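Local coordinates for 3-hydroxyacyl-thioester dehydratase Z (Mycobacterium tuberculosis, PDB 2C2I), which probably catalyses the reversible hydration of (2E)-enoyl-CoA to (3R)-3-hydroxyacyl-CoA as a homodimeric hotdog-fold enzyme of lipid metabolism, at residues S104-G114 / A125-E134. Sequence-based numbering, arbitrary orientation.
Sequences SRVRATSSLVG and ATVSTTVEVE
The guanidinium of R105 presents its edge to the carboxylate of E134, while W23 makes a cation-pi contact with R105, and R107 turns the same kind of edge to E132. R105 NE reaches E134 OE1 at 2.9 Å and NH2 pairs with OE2 of the same carboxylate, at a separation too short to be taken literally, with the two planes 36° apart. R107 instead directs NE and NH2 at a single atom, E132 OE2, with NE at 2.9 Å; both nitrogens come from the same face, above the carboxylate plane. A bend at chi3 (78°) in the otherwise extended R107 chain brings the NE edge against E132, and a water donates to E132 OE1 and accepts a weak bond from R107 NH2.

Across the sheet, the buried face carries V106, A108, V131 and V133, where V106 CG1 meets V133 CB at 3.9 Å. Farther along, S110 OG and T129 OG1 share a hydrogen bond of 2.7 Å, and Q74 NE2 also binds T129 OG1, so this polar pair is satisfied within the core. A classic beta bulge interrupts the antiparallel ladder, V113 and G114 both facing T126, whose O receives V113 N at 2.7 Å and G114 N weakly.

These strands form the hairpin 105-119/122-133 in the interior of the hotdog sheet, with 17-25 beside 105-119 and 141-149 beside 122-133, while helix 70-75 packs on the face bearing A108, V127 and V131.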
loop_
_atom_site.group_PDB
_atom_site.type_symbol
_atom_site.label_atom_id
_atom_site.label_comp_id
_atom_site.label_asym_id
_atom_site.label_seq_id
_atom_site.Cartn_x
_atom_site.Cartn_y
_atom_site.Cartn_z
ATOM N N SER A 104 14.140 9.987 -8.562
ATOM C CA SER A 104 13.591 11.207 -7.955
ATOM C C SER A 104 13.662 11.209 -6.443
ATOM O O SER A 104 13.775 10.155 -5.823
ATOM C CB SER A 104 12.127 11.374 -8.341
ATOM O OG SER A 104 12.033 11.610 -9.728
ATOM N N ARG A 105 13.553 12.412 -5.855
ATOM C CA ARG A 105 13.450 12.552 -4.405
ATOM C C ARG A 105 12.009 12.839 -3.989
ATOM O O ARG A 105 11.269 13.544 -4.684
ATOM C CB ARG A 105 14.378 13.639 -3.872
ATOM C CG ARG A 105 15.845 13.328 -4.103
ATOM C CD ARG A 105 16.733 14.087 -3.132
ATOM N NE ARG A 105 16.501 15.525 -3.210
ATOM C CZ ARG A 105 17.059 16.400 -2.384
ATOM N NH1 ARG A 105 17.882 15.976 -1.425
ATOM N NH2 ARG A 105 16.794 17.694 -2.515
ATOM N N VAL A 106 11.624 12.252 -2.866
ATOM C CA VAL A 106 10.307 12.457 -2.279
ATOM C C VAL A 106 10.434 12.905 -0.801
ATOM O O VAL A 106 11.404 12.596 -0.119
ATOM C CB VAL A 106 9.438 11.161 -2.371
ATOM C CG1 VAL A 106 9.200 10.773 -3.834
ATOM C CG2 VAL A 106 10.108 10.017 -1.602
ATOM N N ARG A 107 9.427 13.610 -0.315
ATOM C CA ARG A 107 9.416 14.083 1.068
ATOM C C ARG A 107 7.959 14.185 1.513
ATOM O O ARG A 107 7.080 14.542 0.723
ATOM C CB ARG A 107 10.105 15.456 1.150
ATOM C CG ARG A 107 10.015 16.143 2.472
ATOM C CD ARG A 107 10.954 17.346 2.484
ATOM N NE ARG A 107 10.401 18.488 1.759
ATOM C CZ ARG A 107 10.939 19.707 1.800
ATOM N NH1 ARG A 107 12.036 19.918 2.520
ATOM N NH2 ARG A 107 10.383 20.707 1.133
ATOM N N ALA A 108 7.707 13.897 2.783
ATOM C CA ALA A 108 6.345 13.875 3.282
ATOM C C ALA A 108 6.125 14.923 4.381
ATOM O O ALA A 108 7.064 15.235 5.122
ATOM C CB ALA A 108 5.979 12.448 3.798
ATOM N N THR A 109 4.889 15.431 4.468
ATOM C CA THR A 109 4.410 16.251 5.585
ATOM C C THR A 109 3.189 15.540 6.153
ATOM O O THR A 109 2.326 15.147 5.390
ATOM C CB THR A 109 3.930 17.611 5.052
ATOM O OG1 THR A 109 5.031 18.237 4.361
ATOM C CG2 THR A 109 3.468 18.489 6.220
ATOM N N SER A 110 3.113 15.370 7.476
ATOM C CA SER A 110 1.931 14.730 8.079
ATOM C C SER A 110 1.297 15.569 9.196
ATOM O O SER A 110 1.991 16.329 9.891
ATOM C CB SER A 110 2.299 13.349 8.645
ATOM O OG SER A 110 2.726 12.456 7.620
ATOM N N SER A 111 -0.004 15.381 9.390
ATOM C CA SER A 111 -0.747 16.017 10.488
ATOM C C SER A 111 -1.574 14.978 11.194
ATOM O O SER A 111 -2.012 14.001 10.573
ATOM C CB SER A 111 -1.701 17.078 9.934
ATOM O OG SER A 111 -0.979 17.998 9.135
ATOM N N LEU A 112 -1.805 15.178 12.495
ATOM C CA LEU A 112 -2.638 14.243 13.237
ATOM C C LEU A 112 -4.119 14.632 13.143
ATOM O O LEU A 112 -4.535 15.702 13.629
ATOM C CB LEU A 112 -2.154 14.206 14.697
ATOM C CG LEU A 112 -2.738 13.215 15.676
ATOM C CD1 LEU A 112 -2.569 11.789 15.121
ATOM C CD2 LEU A 112 -1.945 13.389 16.987
ATOM N N VAL A 113 -4.914 13.773 12.503
ATOM C CA VAL A 113 -6.346 14.028 12.354
ATOM C C VAL A 113 -7.087 13.755 13.662
ATOM O O VAL A 113 -7.911 14.574 14.113
ATOM C CB VAL A 113 -6.942 13.218 11.190
ATOM C CG1 VAL A 113 -8.444 13.436 11.085
ATOM C CG2 VAL A 113 -6.280 13.645 9.888
ATOM N N GLY A 114 -6.768 12.634 14.297
ATOM C CA GLY A 114 -7.499 12.241 15.489
ATOM C C GLY A 114 -6.866 11.043 16.138
ATOM O O GLY A 114 -6.110 10.315 15.502
ATOM N N ALA A 125 -4.309 6.209 15.757
ATOM C CA ALA A 125 -4.116 7.567 15.249
ATOM C C ALA A 125 -4.490 7.625 13.768
ATOM O O ALA A 125 -4.025 6.799 12.986
ATOM C CB ALA A 125 -2.697 7.978 15.432
ATOM N N THR A 126 -5.308 8.598 13.399
ATOM C CA THR A 126 -5.615 8.848 12.004
ATOM C C THR A 126 -4.720 10.009 11.560
ATOM O O THR A 126 -4.708 11.069 12.182
ATOM C CB THR A 126 -7.096 9.133 11.824
ATOM O OG1 THR A 126 -7.842 7.998 12.295
ATOM C CG2 THR A 126 -7.458 9.421 10.347
ATOM N N VAL A 127 -3.979 9.786 10.477
ATOM C CA VAL A 127 -2.910 10.691 10.047
ATOM C C VAL A 127 -3.162 11.100 8.590
ATOM O O VAL A 127 -3.505 10.254 7.767
ATOM C CB VAL A 127 -1.526 10.015 10.174
ATOM C CG1 VAL A 127 -0.409 10.970 9.702
ATOM C CG2 VAL A 127 -1.232 9.550 11.637
ATOM N N SER A 128 -2.983 12.390 8.289
ATOM C CA SER A 128 -3.006 12.884 6.910
ATOM C C SER A 128 -1.581 13.104 6.432
ATOM O O SER A 128 -0.791 13.703 7.151
ATOM C CB SER A 128 -3.760 14.205 6.835
ATOM O OG SER A 128 -3.187 15.153 7.727
ATOM N N THR A 129 -1.244 12.626 5.230
ATOM C CA THR A 129 0.113 12.791 4.716
ATOM C C THR A 129 0.030 13.263 3.271
ATOM O O THR A 129 -0.842 12.827 2.507
ATOM C CB THR A 129 0.967 11.483 4.806
ATOM O OG1 THR A 129 1.007 10.995 6.167
ATOM C CG2 THR A 129 2.398 11.714 4.362
ATOM N N THR A 130 0.934 14.170 2.916
ATOM C CA THR A 130 1.146 14.518 1.548
ATOM C C THR A 130 2.577 14.186 1.261
ATOM O O THR A 130 3.457 14.591 2.010
ATOM C CB THR A 130 0.830 16.012 1.303
ATOM O OG1 THR A 130 -0.589 16.170 1.372
ATOM C CG2 THR A 130 1.306 16.445 -0.092
ATOM N N VAL A 131 2.805 13.413 0.197
ATOM C CA VAL A 131 4.151 13.112 -0.253
ATOM C C VAL A 131 4.397 13.950 -1.512
ATOM O O VAL A 131 3.700 13.784 -2.523
ATOM C CB VAL A 131 4.348 11.594 -0.575
ATOM C CG1 VAL A 131 5.804 11.294 -0.914
ATOM C CG2 VAL A 131 3.933 10.723 0.606
ATOM N N GLU A 132 5.372 14.858 -1.438
ATOM C CA GLU A 132 5.781 15.626 -2.616
ATOM C C GLU A 132 6.922 14.926 -3.325
ATOM O O GLU A 132 7.682 14.188 -2.703
ATOM C CB GLU A 132 6.195 17.047 -2.223
ATOM C CG GLU A 132 7.481 17.147 -1.437
ATOM C CD GLU A 132 7.747 18.593 -0.995
ATOM O OE1 GLU A 132 7.760 19.500 -1.863
ATOM O OE2 GLU A 132 7.919 18.819 0.213
ATOM N N VAL A 133 7.057 15.180 -4.629
ATOM C CA VAL A 133 8.196 14.641 -5.390
ATOM C C VAL A 133 8.918 15.816 -6.078
ATOM O O VAL A 133 8.288 16.637 -6.720
ATOM C CB VAL A 133 7.785 13.451 -6.361
ATOM C CG1 VAL A 133 6.534 13.768 -7.186
ATOM C CG2 VAL A 133 8.942 13.021 -7.250
ATOM N N GLU A 134 10.232 15.877 -5.909
ATOM C CA GLU A 134 11.020 17.089 -6.186
ATOM C C GLU A 134 10.911 17.741 -7.577
ATOM O O GLU A 134 11.068 18.970 -7.684
ATOM C CB GLU A 134 12.479 16.853 -5.812
ATOM C CG GLU A 134 13.295 18.125 -5.592
ATOM C CD GLU A 134 14.656 17.833 -5.029
ATOM O OE1 GLU A 134 15.283 16.857 -5.487
ATOM O OE2 GLU A 134 15.090 18.570 -4.117
HETATM O O HOH W 1 14.801 14.862 -7.323
HETATM O O HOH W 2 5.610 17.124 1.765
HETATM O O HOH W 3 9.129 21.682 -1.626
#